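Local coordinates for protein cGAS/DncV-like nucleotidyltransferase in E. coli homolog (Rhodothermus marinus SG0.5JP17-172, PDB 6E0K) that synthesises the cyclic dinucleotide 3',3'-cUAMP from UTP and ATP as a second messenger of a CBASS antiphage defence system, at residues V238-W241 against L242-A245; A272-F275 against L276-M279. All coordinates share one frame; numbering follows the deposited sequence.

Contact 1. Residues V238-W241 against L242-A245; sequences VINW and LKRA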
loop_
_atom_site.group_PDB
_atom_site.type_symbol
_atom_site.label_atom_id
_atom_site.label_comp_id
_atom_site.label_asym_id
_atom_site.label_seq_id
_atom_site.Cartn_x
_atom_site.Cartn_y
_atom_site.Cartn_z
ATOM N N VAL A 238 7.537 5.382 19.676
ATOM C CA VAL A 238 6.726 4.497 18.844
ATOM C C VAL A 238 6.939 3.044 19.252
ATOM O O VAL A 238 5.976 2.296 19.473
ATOM C CB VAL A 238 7.049 4.718 17.350
ATOM C CG1 VAL A 238 6.496 3.583 16.514
ATOM C CG2 VAL A 238 6.500 6.077 16.877
ATOM N N ILE A 239 8.206 2.619 19.349
ATOM C CA ILE A 239 8.488 1.211 19.610
ATOM C C ILE A 239 8.036 0.829 21.013
ATOM O O ILE A 239 7.482 -0.254 21.224
ATOM C CB ILE A 239 9.982 0.894 19.398
ATOM C CG1 ILE A 239 10.360 1.030 17.914
ATOM C CG2 ILE A 239 10.322 -0.506 19.958
ATOM C CD1 ILE A 239 9.633 0.044 16.975
ATOM N N ASN A 240 8.238 1.716 21.985
ATOM C CA ASN A 240 7.810 1.394 23.342
ATOM C C ASN A 240 6.294 1.313 23.464
ATOM O O ASN A 240 5.787 0.479 24.223
ATOM C CB ASN A 240 8.385 2.402 24.327
ATOM C CG ASN A 240 9.834 2.102 24.652
ATOM O OD1 ASN A 240 10.225 0.935 24.734
ATOM N ND2 ASN A 240 10.635 3.139 24.826
ATOM N N TRP A 241 5.556 2.153 22.737
ATOM C CA TRP A 241 4.101 2.030 22.773
ATOM C C TRP A 241 3.645 0.722 22.134
ATOM O O TRP A 241 2.765 0.037 22.671
ATOM C CB TRP A 241 3.441 3.227 22.084
ATOM C CG TRP A 241 1.945 3.179 22.184
ATOM C CD1 TRP A 241 1.177 3.686 23.195
ATOM C CD2 TRP A 241 1.032 2.573 21.257
ATOM N NE1 TRP A 241 -0.153 3.439 22.954
ATOM C CE2 TRP A 241 -0.267 2.747 21.778
ATOM C CE3 TRP A 241 1.186 1.898 20.040
ATOM C CZ2 TRP A 241 -1.403 2.284 21.118
ATOM C CZ3 TRP A 241 0.057 1.429 19.387
ATOM C CH2 TRP A 241 -1.222 1.624 19.927
ATOM N N LEU A 242 4.226 0.356 20.989
ATOM C CA LEU A 242 3.847 -0.892 20.327
ATOM C C LEU A 242 4.138 -2.109 21.205
ATOM O O LEU A 242 3.364 -3.077 21.217
ATOM C CB LEU A 242 4.575 -1.008 18.982
ATOM C CG LEU A 242 4.016 -0.114 17.866
ATOM C CD1 LEU A 242 4.994 -0.033 16.706
ATOM C CD2 LEU A 242 2.657 -0.629 17.383
ATOM N N LYS A 243 5.245 -2.076 21.955
ATOM C CA LYS A 243 5.599 -3.203 22.819
ATOM C C LYS A 243 4.564 -3.428 23.908
ATOM O O LYS A 243 4.387 -4.565 24.373
ATOM C CB LYS A 243 6.983 -2.965 23.434
ATOM C CG LYS A 243 8.118 -3.317 22.496
ATOM C CD LYS A 243 9.425 -2.646 22.894
ATOM C CE LYS A 243 9.935 -3.098 24.233
ATOM N NZ LYS A 243 11.255 -2.438 24.502
ATOM N N ARG A 244 3.880 -2.366 24.330
ATOM C CA ARG A 244 2.888 -2.427 25.398
ATOM C C ARG A 244 1.456 -2.499 24.885
ATOM O O ARG A 244 0.533 -2.614 25.697
ATOM C CB ARG A 244 3.049 -1.209 26.314
ATOM C CG ARG A 244 4.398 -1.166 27.016
ATOM C CD ARG A 244 4.755 0.216 27.535
ATOM N NE ARG A 244 5.975 0.182 28.343
ATOM C CZ ARG A 244 7.206 0.044 27.853
ATOM N NH1 ARG A 244 7.408 -0.080 26.541
ATOM N NH2 ARG A 244 8.244 0.019 28.680
ATOM N N ALA A 245 1.250 -2.451 23.573
ATOM C CA ALA A 245 -0.087 -2.338 23.014
ATOM C C ALA A 245 -0.723 -3.709 22.819
ATOM O O ALA A 245 -0.044 -4.736 22.727
ATOM C CB ALA A 245 -0.052 -1.594 21.680
#
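Arg244 reaches back over Asn240 near the C-terminal end of helix 231-244. Its CB, 3.8 Å from Asn240 O, starts a chain that runs extended to NE, and CG and CD pass the same oxygen at 3.5 Å each. NE and CZ also lie near Asn240 O (4.1 and 3.9 Å). At the tip NH1 turns in to Asn240 O, a 2.9 Å hydrogen bond that meets the guanidinium edge near its plane. The C=O...donor angle is only 113°, because NH1 approaches from the side of the C=O and tilted out of its plane. Of the two bonds Arg244 gives this oxygen, the one from NH1 is the shorter; that from its backbone N is weak. NH1 also makes a weak bond to Asn240 OD1, with amide and guanidinium planes 85° apart.

Lys243 NZ forms a salt bridge with Asp280 of helix 269-285. On the buried side, Val238 CG1 and Leu242 CD1 touch alongside each other, facing helix 212-220. Trp241 has CG anti to its own N (chi1 -176°), which lays the indole beside Ala245. There Ala245 CB forms a CH-pi contact over the six-membered ring, 3.9 Å from its centroid.

Contact 2. Residues A272-F275 against L276-M279; sequences ARRF and LRYM
Over one face of the Phe275 ring sits Met279 CG, a CH-pi contact 3.8 Å from the centroid and offset toward the rim at CE1 and CZ. SD follows obliquely, 4.6 Å from the same centroid, which makes this an i to i+4 Met-aromatic pair. With chi2 at -61°, Met279 turns back over the ring and CE reaches Phe275 CE1. The Tyr278 ring is met at its edge instead: Arg274 O lies in the ring plane, 3.2 Å from Tyr278 CD1. Alongside, Arg274 CG packs on Tyr278 CE1 at 3.6 Å before the chain bends away to a salt bridge with Asp208. The Arg277 guanidinium folds back over the preceding turn, with Arg273 O and Arg274 CA over one face.

Four backbone hydrogen bonds, from Leu276 N to Ala272 O through Met279 N to Phe275 O, link the two successive turns. Leu276 CD2 abuts Phe275 CD2, while CD1 lies 4.0 Å from NH1 at the edge of the Arg273 guanidinium, whose NH2 hydrogen-bonds Ala245 O. The buried side of helix 269-285 packs into three others: Phe275 and Met279 rest on Phe193 of helix 186-202, Phe275 also meets helix 212-220, and Leu276 and Met279 contact helix 231-244.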
loop_
_atom_site.group_PDB
_atom_site.type_symbol
_atom_site.label_atom_id
_atom_site.label_comp_id
_atom_site.label_asym_id
_atom_site.label_seq_id
_atom_site.Cartn_x
_atom_site.Cartn_y
_atom_site.Cartn_z
ATOM N N ALA A 272 4.917 -9.091 13.908
ATOM C CA ALA A 272 5.041 -7.723 14.404
ATOM C C ALA A 272 5.924 -7.665 15.646
ATOM O O ALA A 272 6.766 -6.771 15.775
ATOM C CB ALA A 272 3.659 -7.136 14.699
ATOM N N ARG A 273 5.737 -8.604 16.582
ATOM C CA ARG A 273 6.592 -8.639 17.770
ATOM C C ARG A 273 8.049 -8.883 17.401
ATOM O O ARG A 273 8.963 -8.360 18.052
ATOM C CB ARG A 273 6.105 -9.723 18.730
ATOM C CG ARG A 273 4.691 -9.516 19.193
ATOM C CD ARG A 273 4.630 -8.413 20.195
ATOM N NE ARG A 273 3.319 -8.352 20.836
ATOM C CZ ARG A 273 2.825 -7.253 21.385
ATOM N NH1 ARG A 273 3.538 -6.128 21.356
ATOM N NH2 ARG A 273 1.622 -7.273 21.942
ATOM N N ARG A 274 8.291 -9.701 16.377
ATOM C CA ARG A 274 9.662 -9.914 15.931
ATOM C C ARG A 274 10.279 -8.612 15.432
ATOM O O ARG A 274 11.430 -8.287 15.753
ATOM C CB ARG A 274 9.704 -10.984 14.838
ATOM C CG ARG A 274 11.125 -11.251 14.314
ATOM C CD ARG A 274 11.165 -12.344 13.260
ATOM N NE ARG A 274 10.539 -11.923 12.018
ATOM C CZ ARG A 274 10.620 -12.583 10.869
ATOM N NH1 ARG A 274 11.325 -13.712 10.785
ATOM N NH2 ARG A 274 10.004 -12.099 9.796
ATOM N N PHE A 275 9.532 -7.856 14.625
ATOM C CA PHE A 275 10.034 -6.563 14.171
ATOM C C PHE A 275 10.399 -5.676 15.355
ATOM O O PHE A 275 11.446 -5.021 15.350
ATOM C CB PHE A 275 8.990 -5.892 13.269
ATOM C CG PHE A 275 9.196 -4.408 13.086
ATOM C CD1 PHE A 275 10.203 -3.928 12.263
ATOM C CD2 PHE A 275 8.383 -3.497 13.740
ATOM C CE1 PHE A 275 10.400 -2.569 12.092
ATOM C CE2 PHE A 275 8.574 -2.120 13.564
ATOM C CZ PHE A 275 9.595 -1.662 12.741
ATOM N N LEU A 276 9.565 -5.669 16.397
ATOM C CA LEU A 276 9.864 -4.834 17.558
ATOM C C LEU A 276 11.134 -5.297 18.262
ATOM O O LEU A 276 11.930 -4.462 18.713
ATOM C CB LEU A 276 8.691 -4.837 18.536
ATOM C CG LEU A 276 7.364 -4.329 17.966
ATOM C CD1 LEU A 276 6.285 -4.479 19.037
ATOM C CD2 LEU A 276 7.450 -2.878 17.483
ATOM N N ARG A 277 11.342 -6.615 18.359
ATOM C CA ARG A 277 12.585 -7.135 18.933
ATOM C C ARG A 277 13.800 -6.687 18.127
ATOM O O ARG A 277 14.836 -6.323 18.702
ATOM C CB ARG A 277 12.545 -8.665 19.026
ATOM C CG ARG A 277 11.669 -9.199 20.134
ATOM C CD ARG A 277 11.893 -10.692 20.365
ATOM N NE ARG A 277 11.569 -11.528 19.209
ATOM C CZ ARG A 277 10.363 -12.021 18.948
ATOM N NH1 ARG A 277 9.331 -11.732 19.734
ATOM N NH2 ARG A 277 10.188 -12.801 17.888
ATOM N N TYR A 278 13.694 -6.689 16.793
ATOM C CA TYR A 278 14.840 -6.287 15.987
ATOM C C TYR A 278 15.109 -4.789 16.126
ATOM O O TYR A 278 16.268 -4.360 16.150
ATOM C CB TYR A 278 14.630 -6.684 14.515
ATOM C CG TYR A 278 15.047 -8.113 14.197
ATOM C CD1 TYR A 278 14.259 -9.193 14.583
ATOM C CD2 TYR A 278 16.228 -8.373 13.510
ATOM C CE1 TYR A 278 14.636 -10.499 14.280
ATOM C CE2 TYR A 278 16.613 -9.666 13.214
ATOM C CZ TYR A 278 15.822 -10.724 13.603
ATOM O OH TYR A 278 16.198 -12.029 13.315
ATOM N N MET A 279 14.055 -3.979 16.260
ATOM C CA MET A 279 14.263 -2.551 16.490
ATOM C C MET A 279 14.889 -2.297 17.852
ATOM O O MET A 279 15.781 -1.452 17.976
ATOM C CB MET A 279 12.938 -1.801 16.365
ATOM C CG MET A 279 12.386 -1.793 14.946
ATOM S SD MET A 279 13.468 -0.998 13.701
ATOM C CE MET A 279 14.140 -2.434 12.867
#

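Contact 1 lies near the C-terminal end of helix 231-244 and contact 2 on helix 269-285, the next helix along the chain; their centres are 10 Å apart. Arg273 of contact 2 ties the two together, its NH2 hydrogen-bonding Ala245 O and its NH1 weakly bonding Leu242 O, both carbonyls near the C-terminal end of helix 231-244. Deeper in, Ile239 CD1 packs against Leu276 CD2 at 3.7 Å. Both helices belong to the helical part of the enzyme, apart from the mixed sheet on or beside which the magnesium-binding Asp60, Asp62 and Asp129 lie. Phe193 of helix 186-202 packs on both contacts, close to the ATP-binding Lys194, whose side chain is about 8 Å from that of Phe275.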